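Local structure of cell shape-determining protein MreC (2QF4) at residues Asp96-Ile109 against Asp141-Ala153. The protein helps form and maintain cell shape in Streptococcus pneumoniae, probably as part of the elongasome that synthesizes peripheral peptidoglycan, this chain being its major extracytoplasmic domain. Numbering follows the deposited sequence.
Sequences DVLKISQLNSNSDI and DYLTREVTVKLSA
Arg145 reaches into the loop after strand 97-101 and grips two of its backbone carbonyls. NH1 and NH2 of Arg145 both donate end-on to Ser107 O, each at 2.9 Å, while NH2 also bonds Ser105 O. Both acceptors lie near the guanidinium plane. Ile109 CD1 lies over one face, 3.4 Å above that plane and offset toward the rim, and Leu103 CD1 packs at 3.6 Å from Arg145 NE. The Arg145 side chain leaves the backbone extended, then bends at chi3 (64°), which turns the guanidinium into the loop. An ST turn, Ser107 N to Ser105 OG, shapes the gripped segment. Water 3, which accepts from Leu103 N, lies 2.7 Å from Arg145 O.

Strands 97-101 and 146-151 are antiparallel neighbours in one of the two six-stranded β-barrels of this domain, which has an α-lytic protease fold. Leu98 with Val149 and Ile100 with Val147 are hydrogen-bonded pairs. On the face bearing these residues, Ile100 CD1 presses tightly on Val149 CG2 (3.5 Å), and Val147 CG2 meets Leu103 CD1. Lys99 and Thr148 form the intervening non-hydrogen-bonded pair on the other face, where the Lys99 chain crosses Glu146 obliquely, Lys99 CE lying 3.4 Å from Glu146 OE2 and Lys99 NZ 4.3 Å from the same oxygen, beyond a salt bridge. Strand 82-92 borders 97-101 and strand 126-137 borders 146-151.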
loop_
_atom_site.group_PDB
_atom_site.type_symbol
_atom_site.label_atom_id
_atom_site.label_comp_id
_atom_site.label_asym_id
_atom_site.label_seq_id
_atom_site.Cartn_x
_atom_site.Cartn_y
_atom_site.Cartn_z
ATOM N N ASP A 96 -0.549 -15.979 -2.705
ATOM C CA ASP A 96 0.293 -14.834 -3.133
ATOM C C ASP A 96 -0.548 -13.664 -3.687
ATOM O O ASP A 96 -0.306 -13.127 -4.759
ATOM C CB ASP A 96 1.414 -15.296 -4.096
ATOM C CG ASP A 96 2.393 -16.254 -3.440
ATOM O OD1 ASP A 96 2.536 -16.273 -2.194
ATOM O OD2 ASP A 96 3.060 -16.977 -4.206
ATOM N N VAL A 97 -1.507 -13.237 -2.884
ATOM C CA VAL A 97 -2.361 -12.123 -3.249
ATOM C C VAL A 97 -2.660 -11.230 -2.056
ATOM O O VAL A 97 -2.867 -11.678 -0.932
ATOM C CB VAL A 97 -3.715 -12.603 -3.875
ATOM C CG1 VAL A 97 -3.496 -13.152 -5.285
ATOM C CG2 VAL A 97 -4.452 -13.598 -2.977
ATOM N N LEU A 98 -2.706 -9.933 -2.354
ATOM C CA LEU A 98 -3.188 -8.904 -1.435
ATOM C C LEU A 98 -4.710 -8.955 -1.355
ATOM O O LEU A 98 -5.378 -9.210 -2.347
ATOM C CB LEU A 98 -2.734 -7.562 -2.002
ATOM C CG LEU A 98 -2.878 -6.340 -1.122
ATOM C CD1 LEU A 98 -1.838 -6.365 -0.026
ATOM C CD2 LEU A 98 -2.782 -5.097 -2.013
ATOM N N LYS A 99 -5.239 -8.677 -0.170
ATOM C CA LYS A 99 -6.681 -8.667 0.090
ATOM C C LYS A 99 -7.176 -7.262 0.357
ATOM O O LYS A 99 -6.591 -6.549 1.185
ATOM C CB LYS A 99 -6.989 -9.526 1.332
ATOM C CG LYS A 99 -6.606 -10.983 1.088
ATOM C CD LYS A 99 -6.587 -11.822 2.374
ATOM C CE LYS A 99 -7.967 -12.135 2.843
ATOM N NZ LYS A 99 -7.973 -13.387 3.692
ATOM N N ILE A 100 -8.253 -6.905 -0.341
ATOM C CA ILE A 100 -8.876 -5.579 -0.224
ATOM C C ILE A 100 -10.348 -5.758 0.107
ATOM O O ILE A 100 -11.026 -6.646 -0.406
ATOM C CB ILE A 100 -8.701 -4.825 -1.551
ATOM C CG1 ILE A 100 -7.167 -4.485 -1.746
ATOM C CG2 ILE A 100 -9.559 -3.565 -1.607
ATOM C CD1 ILE A 100 -6.824 -4.068 -3.178
ATOM N N SER A 101 -10.848 -4.913 1.003
ATOM C CA SER A 101 -12.271 -4.939 1.316
ATOM C C SER A 101 -12.777 -3.527 1.586
ATOM O O SER A 101 -12.132 -2.562 1.208
ATOM C CB SER A 101 -12.528 -5.918 2.444
ATOM O OG SER A 101 -12.048 -5.383 3.635
ATOM N N GLN A 102 -13.944 -3.430 2.180
ATOM C CA GLN A 102 -14.633 -2.164 2.452
ATOM C C GLN A 102 -14.848 -1.398 1.171
ATOM O O GLN A 102 -14.566 -0.209 1.070
ATOM C CB GLN A 102 -13.906 -1.342 3.485
ATOM C CG GLN A 102 -13.809 -2.045 4.838
ATOM C CD GLN A 102 -13.369 -1.132 5.983
ATOM O OE1 GLN A 102 -12.937 -0.022 5.775
ATOM N NE2 GLN A 102 -13.554 -1.606 7.182
ATOM N N LEU A 103 -15.350 -2.092 0.150
ATOM C CA LEU A 103 -15.525 -1.470 -1.159
ATOM C C LEU A 103 -16.698 -0.507 -1.181
ATOM O O LEU A 103 -17.748 -0.794 -0.641
ATOM C CB LEU A 103 -15.751 -2.546 -2.198
ATOM C CG LEU A 103 -14.699 -3.666 -2.271
ATOM C CD1 LEU A 103 -15.156 -4.725 -3.308
ATOM C CD2 LEU A 103 -13.339 -3.085 -2.637
ATOM N N ASN A 104 -16.543 0.622 -1.855
ATOM C CA ASN A 104 -17.573 1.661 -1.869
ATOM C C ASN A 104 -18.582 1.513 -2.988
ATOM O O ASN A 104 -19.399 2.389 -3.189
ATOM C CB ASN A 104 -16.977 3.083 -1.868
ATOM C CG ASN A 104 -16.534 3.540 -3.214
ATOM O OD1 ASN A 104 -16.172 2.725 -4.063
ATOM N ND2 ASN A 104 -16.527 4.869 -3.414
ATOM N N SER A 105 -18.542 0.418 -3.720
ATOM C CA SER A 105 -19.359 0.231 -4.929
ATOM C C SER A 105 -19.663 -1.237 -5.134
ATOM O O SER A 105 -18.858 -2.096 -4.752
ATOM C CB SER A 105 -18.542 0.751 -6.131
ATOM O OG SER A 105 -19.107 0.501 -7.366
ATOM N N ASN A 106 -20.795 -1.507 -5.790
ATOM C CA ASN A 106 -21.093 -2.856 -6.248
ATOM C C ASN A 106 -20.823 -3.025 -7.735
ATOM O O ASN A 106 -21.276 -4.000 -8.333
ATOM C CB ASN A 106 -22.509 -3.288 -5.891
ATOM C CG ASN A 106 -22.794 -3.043 -4.473
ATOM O OD1 ASN A 106 -22.025 -3.487 -3.587
ATOM N ND2 ASN A 106 -23.846 -2.301 -4.229
ATOM N N SER A 107 -20.049 -2.104 -8.330
ATOM C CA SER A 107 -19.579 -2.263 -9.710
ATOM C C SER A 107 -18.962 -3.616 -9.943
ATOM O O SER A 107 -18.251 -4.148 -9.078
ATOM C CB SER A 107 -18.482 -1.231 -10.071
ATOM O OG SER A 107 -17.970 -1.493 -11.399
ATOM N N ASP A 108 -19.130 -4.141 -11.148
ATOM C CA ASP A 108 -18.340 -5.273 -11.568
ATOM C C ASP A 108 -16.852 -4.946 -11.410
ATOM O O ASP A 108 -16.414 -3.819 -11.607
ATOM C CB ASP A 108 -18.612 -5.633 -13.030
ATOM C CG ASP A 108 -19.995 -6.195 -13.275
ATOM O OD1 ASP A 108 -20.756 -6.491 -12.327
ATOM O OD2 ASP A 108 -20.312 -6.341 -14.478
ATOM N N ILE A 109 -16.086 -5.969 -11.049
ATOM C CA ILE A 109 -14.643 -5.883 -10.926
ATOM C C ILE A 109 -14.097 -7.112 -11.618
ATOM O O ILE A 109 -14.602 -8.213 -11.390
ATOM C CB ILE A 109 -14.214 -5.818 -9.447
ATOM C CG1 ILE A 109 -14.642 -4.497 -8.797
ATOM C CG2 ILE A 109 -12.678 -5.991 -9.295
ATOM C CD1 ILE A 109 -14.450 -4.473 -7.291
ATOM N N ASP A 141 -22.230 -10.811 -1.325
ATOM C CA ASP A 141 -22.488 -10.304 0.025
ATOM C C ASP A 141 -22.912 -8.841 -0.067
ATOM O O ASP A 141 -22.424 -8.080 -0.910
ATOM C CB ASP A 141 -21.259 -10.355 0.918
ATOM C CG ASP A 141 -20.884 -11.744 1.394
ATOM O OD1 ASP A 141 -21.414 -12.743 0.906
ATOM O OD2 ASP A 141 -19.970 -11.794 2.242
ATOM N N TYR A 142 -23.815 -8.454 0.814
ATOM C CA TYR A 142 -24.287 -7.101 0.853
ATOM C C TYR A 142 -23.182 -6.097 1.078
ATOM O O TYR A 142 -23.211 -5.033 0.462
ATOM C CB TYR A 142 -25.347 -7.015 1.938
ATOM C CG TYR A 142 -26.041 -5.727 2.032
ATOM C CD1 TYR A 142 -25.902 -4.928 3.158
ATOM C CD2 TYR A 142 -26.841 -5.287 1.009
ATOM C CE1 TYR A 142 -26.557 -3.751 3.266
ATOM C CE2 TYR A 142 -27.534 -4.060 1.114
ATOM C CZ TYR A 142 -27.353 -3.306 2.236
ATOM O OH TYR A 142 -27.978 -2.102 2.419
ATOM N N LEU A 143 -22.255 -6.412 1.970
ATOM C CA LEU A 143 -21.212 -5.449 2.360
ATOM C C LEU A 143 -19.781 -5.954 2.259
ATOM O O LEU A 143 -18.846 -5.154 2.183
ATOM C CB LEU A 143 -21.408 -5.005 3.821
ATOM C CG LEU A 143 -22.710 -4.382 4.262
ATOM C CD1 LEU A 143 -22.688 -4.102 5.770
ATOM C CD2 LEU A 143 -22.952 -3.101 3.457
ATOM N N THR A 144 -19.606 -7.270 2.277
ATOM C CA THR A 144 -18.295 -7.861 2.523
ATOM C C THR A 144 -17.624 -8.507 1.304
ATOM O O THR A 144 -16.714 -9.323 1.444
ATOM C CB THR A 144 -18.389 -8.795 3.726
ATOM O OG1 THR A 144 -19.542 -9.598 3.577
ATOM C CG2 THR A 144 -18.510 -7.964 5.024
ATOM N N ARG A 145 -17.993 -8.071 0.104
ATOM C CA ARG A 145 -17.203 -8.462 -1.060
ATOM C C ARG A 145 -15.738 -8.081 -0.835
ATOM O O ARG A 145 -15.408 -6.971 -0.369
ATOM C CB ARG A 145 -17.715 -7.816 -2.352
ATOM C CG ARG A 145 -16.955 -8.207 -3.600
ATOM C CD ARG A 145 -17.665 -7.856 -4.894
ATOM N NE ARG A 145 -17.836 -6.418 -5.063
ATOM C CZ ARG A 145 -17.828 -5.786 -6.232
ATOM N NH1 ARG A 145 -17.610 -6.412 -7.380
ATOM N NH2 ARG A 145 -18.019 -4.479 -6.249
ATOM N N GLU A 146 -14.853 -8.975 -1.257
ATOM C CA GLU A 146 -13.412 -8.809 -1.114
ATOM C C GLU A 146 -12.771 -8.972 -2.487
ATOM O O GLU A 146 -13.288 -9.676 -3.334
ATOM C CB GLU A 146 -12.880 -9.912 -0.188
ATOM C CG GLU A 146 -11.393 -10.002 0.079
ATOM C CD GLU A 146 -11.042 -11.354 0.703
ATOM O OE1 GLU A 146 -11.791 -11.784 1.621
ATOM O OE2 GLU A 146 -10.094 -12.045 0.217
ATOM N N VAL A 147 -11.661 -8.307 -2.683
ATOM C CA VAL A 147 -10.895 -8.389 -3.908
ATOM C C VAL A 147 -9.527 -8.928 -3.593
ATOM O O VAL A 147 -8.888 -8.489 -2.624
ATOM C CB VAL A 147 -10.755 -7.016 -4.606
ATOM C CG1 VAL A 147 -10.144 -7.155 -5.994
ATOM C CG2 VAL A 147 -12.094 -6.318 -4.697
ATOM N N THR A 148 -9.021 -9.843 -4.415
ATOM C CA THR A 148 -7.637 -10.288 -4.358
ATOM C C THR A 148 -6.849 -9.688 -5.508
ATOM O O THR A 148 -7.370 -9.560 -6.631
ATOM C CB THR A 148 -7.501 -11.819 -4.278
ATOM O OG1 THR A 148 -8.142 -12.444 -5.393
ATOM C CG2 THR A 148 -8.090 -12.364 -2.957
ATOM N N VAL A 149 -5.616 -9.286 -5.205
ATOM C CA VAL A 149 -4.788 -8.513 -6.090
ATOM C C VAL A 149 -3.369 -9.092 -6.164
ATOM O O VAL A 149 -2.761 -9.431 -5.146
ATOM C CB VAL A 149 -4.742 -7.051 -5.605
ATOM C CG1 VAL A 149 -3.715 -6.174 -6.344
ATOM C CG2 VAL A 149 -6.131 -6.407 -5.683
ATOM N N LYS A 150 -2.854 -9.160 -7.378
ATOM C CA LYS A 150 -1.462 -9.554 -7.602
ATOM C C LYS A 150 -0.605 -8.296 -7.559
ATOM O O LYS A 150 -0.771 -7.401 -8.373
ATOM C CB LYS A 150 -1.314 -10.248 -8.954
ATOM C CG LYS A 150 0.100 -10.685 -9.236
ATOM C CD LYS A 150 0.270 -11.348 -10.570
ATOM C CE LYS A 150 1.591 -12.120 -10.651
ATOM N NZ LYS A 150 1.667 -12.949 -11.863
ATOM N N LEU A 151 0.322 -8.257 -6.618
ATOM C CA LEU A 151 1.211 -7.100 -6.449
ATOM C C LEU A 151 2.126 -6.924 -7.621
ATOM O O LEU A 151 2.675 -7.893 -8.135
ATOM C CB LEU A 151 2.026 -7.268 -5.160
ATOM C CG LEU A 151 1.235 -7.215 -3.843
ATOM C CD1 LEU A 151 2.075 -7.619 -2.658
ATOM C CD2 LEU A 151 0.670 -5.816 -3.649
ATOM N N SER A 152 2.315 -5.695 -8.056
ATOM C CA SER A 152 3.253 -5.469 -9.163
ATOM C C SER A 152 4.692 -5.187 -8.742
ATOM O O SER A 152 5.581 -5.236 -9.590
ATOM C CB SER A 152 2.738 -4.417 -10.112
ATOM O OG SER A 152 2.382 -3.286 -9.399
ATOM N N ALA A 153 4.941 -4.920 -7.468
ATOM C CA ALA A 153 6.283 -4.694 -6.966
ATOM C C ALA A 153 6.523 -5.479 -5.690
ATOM O O ALA A 153 5.604 -5.851 -4.961
ATOM C CB ALA A 153 6.452 -3.252 -6.693
HETATM O O HOH W 1 0.911 -10.639 -5.060
HETATM O O HOH W 2 -15.883 -5.392 3.659
HETATM O O HOH W 3 -16.654 -4.769 0.625
HETATM O O HOH W 4 -18.829 -3.319 -0.734
HETATM O O HOH W 5 -19.328 -4.791 -3.083
#